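Local structure of thioesterase domain-containing protein (Chromobacterium violaceum, 4RMM) at residues 68-73 and 93-98; 72-77 and 122-127. The protein is of unproven function but probably hydrolyses acyl-CoA thioesters, as a hot-dog-fold member of the PaaI-like thioesterases. One frame throughout, in Å; residues are numbered along the deposited sequence.

Contact 1. Residues 68-73 and 93-98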
loop_
_atom_site.group_PDB
_atom_site.type_symbol
_atom_site.label_atom_id
_atom_site.label_comp_id
_atom_site.label_asym_id
_atom_site.label_seq_id
_atom_site.Cartn_x
_atom_site.Cartn_y
_atom_site.Cartn_z
ATOM N N GLY A 68 -1.350 0.725 -1.231
ATOM C CA GLY A 68 -1.179 -0.505 -1.993
ATOM C C GLY A 68 -1.487 -0.317 -3.468
ATOM O O GLY A 68 -0.770 -0.807 -4.326
ATOM N N PHE A 69 -2.562 0.403 -3.762
ATOM C CA PHE A 69 -2.989 0.674 -5.139
ATOM C C PHE A 69 -1.933 1.454 -5.900
ATOM O O PHE A 69 -1.501 1.047 -6.967
ATOM C CB PHE A 69 -4.294 1.472 -5.108
ATOM C CG PHE A 69 -4.634 2.143 -6.406
ATOM C CD1 PHE A 69 -4.964 1.391 -7.531
ATOM C CD2 PHE A 69 -4.655 3.536 -6.493
ATOM C CE1 PHE A 69 -5.316 2.016 -8.734
ATOM C CE2 PHE A 69 -5.006 4.173 -7.685
ATOM C CZ PHE A 69 -5.340 3.408 -8.813
HETATM N N MSE A 70 -1.541 2.586 -5.323
HETATM C CA MSE A 70 -0.537 3.487 -5.880
HETATM C C MSE A 70 0.782 2.754 -6.134
HETATM O O MSE A 70 1.362 2.828 -7.217
HETATM C CB MSE A 70 -0.336 4.635 -4.896
HETATM C CG MSE A 70 -1.604 5.434 -4.645
HETATM SE SE MSE A 70 -2.152 6.419 -6.239
HETATM C CE MSE A 70 -1.212 8.062 -5.829
ATOM N N GLU A 71 1.261 2.053 -5.116
ATOM C CA GLU A 71 2.497 1.288 -5.241
ATOM C C GLU A 71 2.454 0.243 -6.378
ATOM O O GLU A 71 3.391 0.145 -7.154
ATOM C CB GLU A 71 2.809 0.614 -3.897
ATOM C CG GLU A 71 4.057 -0.230 -3.905
ATOM C CD GLU A 71 4.379 -0.804 -2.523
ATOM O OE1 GLU A 71 3.548 -1.526 -1.958
ATOM O OE2 GLU A 71 5.469 -0.518 -2.010
ATOM N N SER A 72 1.375 -0.533 -6.478
ATOM C CA SER A 72 1.270 -1.536 -7.545
ATOM C C SER A 72 1.114 -0.878 -8.924
ATOM O O SER A 72 1.630 -1.401 -9.920
ATOM C CB SER A 72 0.064 -2.453 -7.334
ATOM O OG SER A 72 -0.396 -2.427 -6.008
ATOM N N ALA A 73 0.374 0.233 -8.992
ATOM C CA ALA A 73 0.195 0.942 -10.261
ATOM C C ALA A 73 1.565 1.332 -10.790
ATOM O O ALA A 73 1.872 1.120 -11.956
ATOM C CB ALA A 73 -0.670 2.211 -10.068
ATOM N N PHE A 93 9.144 3.996 -1.508
ATOM C CA PHE A 93 7.852 4.497 -1.956
ATOM C C PHE A 93 7.310 5.511 -0.968
ATOM O O PHE A 93 7.230 5.221 0.227
ATOM C CB PHE A 93 6.880 3.326 -2.052
ATOM C CG PHE A 93 5.457 3.731 -2.202
ATOM C CD1 PHE A 93 4.923 4.036 -3.477
ATOM C CD2 PHE A 93 4.622 3.764 -1.102
ATOM C CE1 PHE A 93 3.577 4.352 -3.621
ATOM C CE2 PHE A 93 3.265 4.080 -1.242
ATOM C CZ PHE A 93 2.741 4.374 -2.500
ATOM N N SER A 94 6.933 6.691 -1.457
ATOM C CA SER A 94 6.363 7.740 -0.599
ATOM C C SER A 94 5.026 8.221 -1.169
ATOM O O SER A 94 4.832 8.263 -2.373
ATOM C CB SER A 94 7.338 8.918 -0.444
ATOM O OG SER A 94 7.884 9.302 -1.688
ATOM N N LEU A 95 4.114 8.581 -0.280
ATOM C CA LEU A 95 2.773 9.008 -0.634
ATOM C C LEU A 95 2.252 10.146 0.254
ATOM O O LEU A 95 2.391 10.088 1.475
ATOM C CB LEU A 95 1.831 7.799 -0.507
ATOM C CG LEU A 95 0.322 7.897 -0.769
ATOM C CD1 LEU A 95 0.047 8.254 -2.218
ATOM C CD2 LEU A 95 -0.309 6.554 -0.467
ATOM N N ASP A 96 1.654 11.165 -0.376
ATOM C CA ASP A 96 1.037 12.284 0.329
ATOM C C ASP A 96 -0.441 12.322 -0.005
ATOM O O ASP A 96 -0.820 12.267 -1.163
ATOM C CB ASP A 96 1.656 13.632 -0.069
ATOM C CG ASP A 96 3.017 13.847 0.540
ATOM O OD1 ASP A 96 4.026 13.554 -0.132
ATOM O OD2 ASP A 96 3.077 14.299 1.704
ATOM N N TYR A 97 -1.276 12.409 1.015
ATOM C CA TYR A 97 -2.716 12.476 0.840
ATOM C C TYR A 97 -2.958 13.961 0.931
ATOM O O TYR A 97 -2.708 14.577 1.969
ATOM C CB TYR A 97 -3.429 11.721 1.963
ATOM C CG TYR A 97 -3.326 10.210 1.827
ATOM C CD1 TYR A 97 -4.391 9.466 1.309
ATOM C CD2 TYR A 97 -2.161 9.524 2.202
ATOM C CE1 TYR A 97 -4.304 8.085 1.167
ATOM C CE2 TYR A 97 -2.065 8.134 2.068
ATOM C CZ TYR A 97 -3.145 7.422 1.549
ATOM O OH TYR A 97 -3.092 6.050 1.406
ATOM N N LEU A 98 -3.420 14.528 -0.181
ATOM C CA LEU A 98 -3.650 15.966 -0.307
ATOM C C LEU A 98 -5.064 16.439 -0.025
ATOM O O LEU A 98 -5.262 17.477 0.593
ATOM C CB LEU A 98 -3.227 16.407 -1.717
ATOM C CG LEU A 98 -1.767 16.035 -1.997
ATOM C CD1 LEU A 98 -1.409 16.380 -3.411
ATOM C CD2 LEU A 98 -0.852 16.760 -0.999
#
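Phe93 turns the flat of its ring to the helix, and CB of Glu71 rests on that face 4.0 Å from the ring centroid, 17° off the ring normal. This is a CH-pi contact, with the methylene set off from the ring centre toward the rim. Beside it the backbone N of Glu71 comes within 3.6 Å of Phe93 CE1, so the helix backbone itself joins the packing. The ring's edge is used as well: CB of selenomethionine Met70 lies near the ring plane, 3.9 Å from Phe93 CZ. CG of Phe93 stands anti to its backbone N (chi1 167°), which carries the ring off the strand to the helix. Beyond CB, Met70 bends at chi2 and again at chi3 and crosses Leu95 at about a right angle; its CE ends 3.8 Å from Leu95 CD1, one branch of the leucine. The side chains meet across the contact mainly through carbon atoms. Glu71 instead sends an extended chain past the ring to the dimer interface, where OE2 is hydrogen-bonded to Tyr97 OH of the second subunit and OE1 to Gly67 N of that subunit, partners that satisfy both oxygens of a buried carboxylate. Helix 67-80 is the central helix that the sheet wraps in a hot-dog fold. The axes of segments 68-73 and 93-97 approach to 9.6 Å, with 132° between their N-to-C directions. On one side strand 89-97 pairs with strand 136-143, whose Ala138 touches Met70, Phe93 and Leu95; residues 93-96 also form an antiparallel ladder with the second subunit, continuing the sheet across the dimer.

Contact 2. Residues 72-77 and 122-127; sequences SAAMIH and VLIEAW
Ala74 CB is the single helix side-chain atom on which Val122 and Ile124 converge, two residues that reach the helix from the same face of their strand. Ile124 brings its longer branch: CG1 is 3.6 Å from Ala74 CB, and CD1 lies equally close, so the methyl sits against the last bond of the isoleucine. Val122 comes in with CG1 alone, 3.8 Å from Ala74 CB. That branch is anti to the backbone N (chi1 -179°), while CG2 lies anti to the carbonyl carbon and does not touch Ala74. In Ile124 the longer branch lies anti to the carbonyl carbon (chi1 -47°), and the bend at chi2 (83°) swings CD1 round to Ala74. Because the helix contributes just a methyl here, its backbone comes near the strand, with CA of Ala74 6.4 Å from CA of Val122. Ala73 and His77 also point their CB toward the strand but stay at the margin of the contact. Outward from this first shell, Cys110 of strand 106-115 touches Val122, Ile124 and His77, and Ala138 of strand 136-143 touches Ile124. Backbone hydrogen bonds fix the strand from both flanks: Val122 and Ile124 pair with Ala140 and Ala138, Leu123 and Glu125 with Glu111 and Gln109. Strand 119-127 therefore lies inside the antiparallel sheet, between strands 106-115 and 136-143, and presents alternate residues to helix 67-80, the hot-dog helix round which the sheet curls. Elsewhere round the helix, Ile76 packs on Leu24 and Leu42, while Met75 touches Phe142 of its own chain and His62 of the second subunit.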
loop_
_atom_site.group_PDB
_atom_site.type_symbol
_atom_site.label_atom_id
_atom_site.label_comp_id
_atom_site.label_asym_id
_atom_site.label_seq_id
_atom_site.Cartn_x
_atom_site.Cartn_y
_atom_site.Cartn_z
ATOM N N SER A 72 1.375 -0.533 -6.478
ATOM C CA SER A 72 1.270 -1.536 -7.545
ATOM C C SER A 72 1.114 -0.878 -8.924
ATOM O O SER A 72 1.630 -1.401 -9.920
ATOM C CB SER A 72 0.064 -2.453 -7.334
ATOM O OG SER A 72 -0.396 -2.427 -6.008
ATOM N N ALA A 73 0.374 0.233 -8.992
ATOM C CA ALA A 73 0.195 0.942 -10.261
ATOM C C ALA A 73 1.565 1.332 -10.790
ATOM O O ALA A 73 1.872 1.120 -11.956
ATOM C CB ALA A 73 -0.670 2.211 -10.068
ATOM N N ALA A 74 2.389 1.908 -9.921
ATOM C CA ALA A 74 3.730 2.344 -10.312
ATOM C C ALA A 74 4.561 1.139 -10.783
ATOM O O ALA A 74 5.352 1.245 -11.710
ATOM C CB ALA A 74 4.412 3.030 -9.131
HETATM N N MSE A 75 4.378 -0.008 -10.138
HETATM C CA MSE A 75 5.109 -1.207 -10.535
HETATM C C MSE A 75 4.623 -1.664 -11.909
HETATM O O MSE A 75 5.416 -1.882 -12.830
HETATM C CB MSE A 75 4.878 -2.336 -9.539
HETATM C CG MSE A 75 4.984 -3.702 -10.206
HETATM SE SE MSE A 75 5.912 -4.998 -9.156
HETATM C CE MSE A 75 4.365 -5.892 -8.431
ATOM N N ILE A 76 3.312 -1.825 -12.030
ATOM C CA ILE A 76 2.709 -2.249 -13.290
ATOM C C ILE A 76 3.091 -1.318 -14.439
ATOM O O ILE A 76 3.422 -1.770 -15.532
ATOM C CB ILE A 76 1.172 -2.317 -13.155
ATOM C CG1 ILE A 76 0.804 -3.480 -12.226
ATOM C CG2 ILE A 76 0.526 -2.488 -14.524
ATOM C CD1 ILE A 76 -0.638 -3.482 -11.745
ATOM N N HIS A 77 3.065 -0.016 -14.183
ATOM C CA HIS A 77 3.413 0.963 -15.215
ATOM C C HIS A 77 4.814 0.697 -15.745
ATOM O O HIS A 77 5.072 0.781 -16.950
ATOM C CB HIS A 77 3.371 2.372 -14.627
ATOM C CG HIS A 77 3.715 3.451 -15.601
ATOM N ND1 HIS A 77 2.793 3.972 -16.486
ATOM C CD2 HIS A 77 4.863 4.145 -15.805
ATOM C CE1 HIS A 77 3.355 4.938 -17.180
ATOM N NE2 HIS A 77 4.613 5.067 -16.788
ATOM N N VAL A 122 9.646 6.749 -10.621
ATOM C CA VAL A 122 8.255 6.868 -11.037
ATOM C C VAL A 122 7.442 7.863 -10.200
ATOM O O VAL A 122 7.600 7.930 -8.982
ATOM C CB VAL A 122 7.555 5.480 -10.936
ATOM C CG1 VAL A 122 6.101 5.558 -11.387
ATOM C CG2 VAL A 122 8.314 4.461 -11.756
ATOM N N LEU A 123 6.572 8.627 -10.863
ATOM C CA LEU A 123 5.682 9.582 -10.193
ATOM C C LEU A 123 4.264 9.141 -10.526
ATOM O O LEU A 123 3.940 8.879 -11.685
ATOM C CB LEU A 123 5.925 11.012 -10.684
ATOM C CG LEU A 123 4.861 12.104 -10.428
ATOM C CD1 LEU A 123 4.856 12.563 -8.968
ATOM C CD2 LEU A 123 5.156 13.294 -11.345
ATOM N N ILE A 124 3.438 9.018 -9.497
ATOM C CA ILE A 124 2.054 8.598 -9.631
ATOM C C ILE A 124 1.167 9.717 -9.095
ATOM O O ILE A 124 1.392 10.240 -8.001
ATOM C CB ILE A 124 1.757 7.332 -8.797
ATOM C CG1 ILE A 124 2.849 6.283 -9.023
ATOM C CG2 ILE A 124 0.391 6.747 -9.176
ATOM C CD1 ILE A 124 4.084 6.503 -8.171
ATOM N N GLU A 125 0.166 10.088 -9.877
ATOM C CA GLU A 125 -0.776 11.118 -9.465
ATOM C C GLU A 125 -2.157 10.500 -9.455
ATOM O O GLU A 125 -2.542 9.794 -10.380
ATOM C CB GLU A 125 -0.763 12.272 -10.455
ATOM C CG GLU A 125 0.565 12.962 -10.560
ATOM C CD GLU A 125 0.689 13.724 -11.854
ATOM O OE1 GLU A 125 0.100 14.818 -11.960
ATOM O OE2 GLU A 125 1.365 13.211 -12.772
ATOM N N ALA A 126 -2.898 10.763 -8.395
ATOM C CA ALA A 126 -4.242 10.234 -8.294
ATOM C C ALA A 126 -5.160 11.435 -8.172
ATOM O O ALA A 126 -4.978 12.292 -7.311
ATOM C CB ALA A 126 -4.371 9.327 -7.084
ATOM N N TRP A 127 -6.133 11.518 -9.063
ATOM C CA TRP A 127 -7.056 12.639 -9.032
ATOM C C TRP A 127 -8.431 12.160 -9.427
ATOM O O TRP A 127 -8.644 10.977 -9.690
ATOM C CB TRP A 127 -6.577 13.746 -9.975
ATOM C CG TRP A 127 -6.714 13.436 -11.441
ATOM C CD1 TRP A 127 -7.645 13.955 -12.303
ATOM C CD2 TRP A 127 -5.915 12.526 -12.216
ATOM N NE1 TRP A 127 -7.476 13.425 -13.559
ATOM C CE2 TRP A 127 -6.424 12.548 -13.538
ATOM C CE3 TRP A 127 -4.822 11.696 -11.925
ATOM C CZ2 TRP A 127 -5.877 11.769 -14.569
ATOM C CZ3 TRP A 127 -4.277 10.919 -12.951
ATOM C CH2 TRP A 127 -4.809 10.963 -14.258
#

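Both contacts are buried and pack helix 67-80 on the same antiparallel sheet, but at different strands. Contact 2, whose centre lies about 3 Å from that of the chain, meets an inner strand and rests on one alanine methyl against branched aliphatic side chains; contact 1, its centre about 9 Å from that of the chain, meets strand 89-97, outermost within the chain, and adds an aromatic face and a carboxylate that serves the dimer interface. Their centres are about 7 Å apart, and Ser72 and Ala73 belong to both. Met70 links them directly: its SE lies 3.9 Å from Ile124 CG2, and its CE 3.6 Å from Ala126 CB, so one bent side chain spans the two.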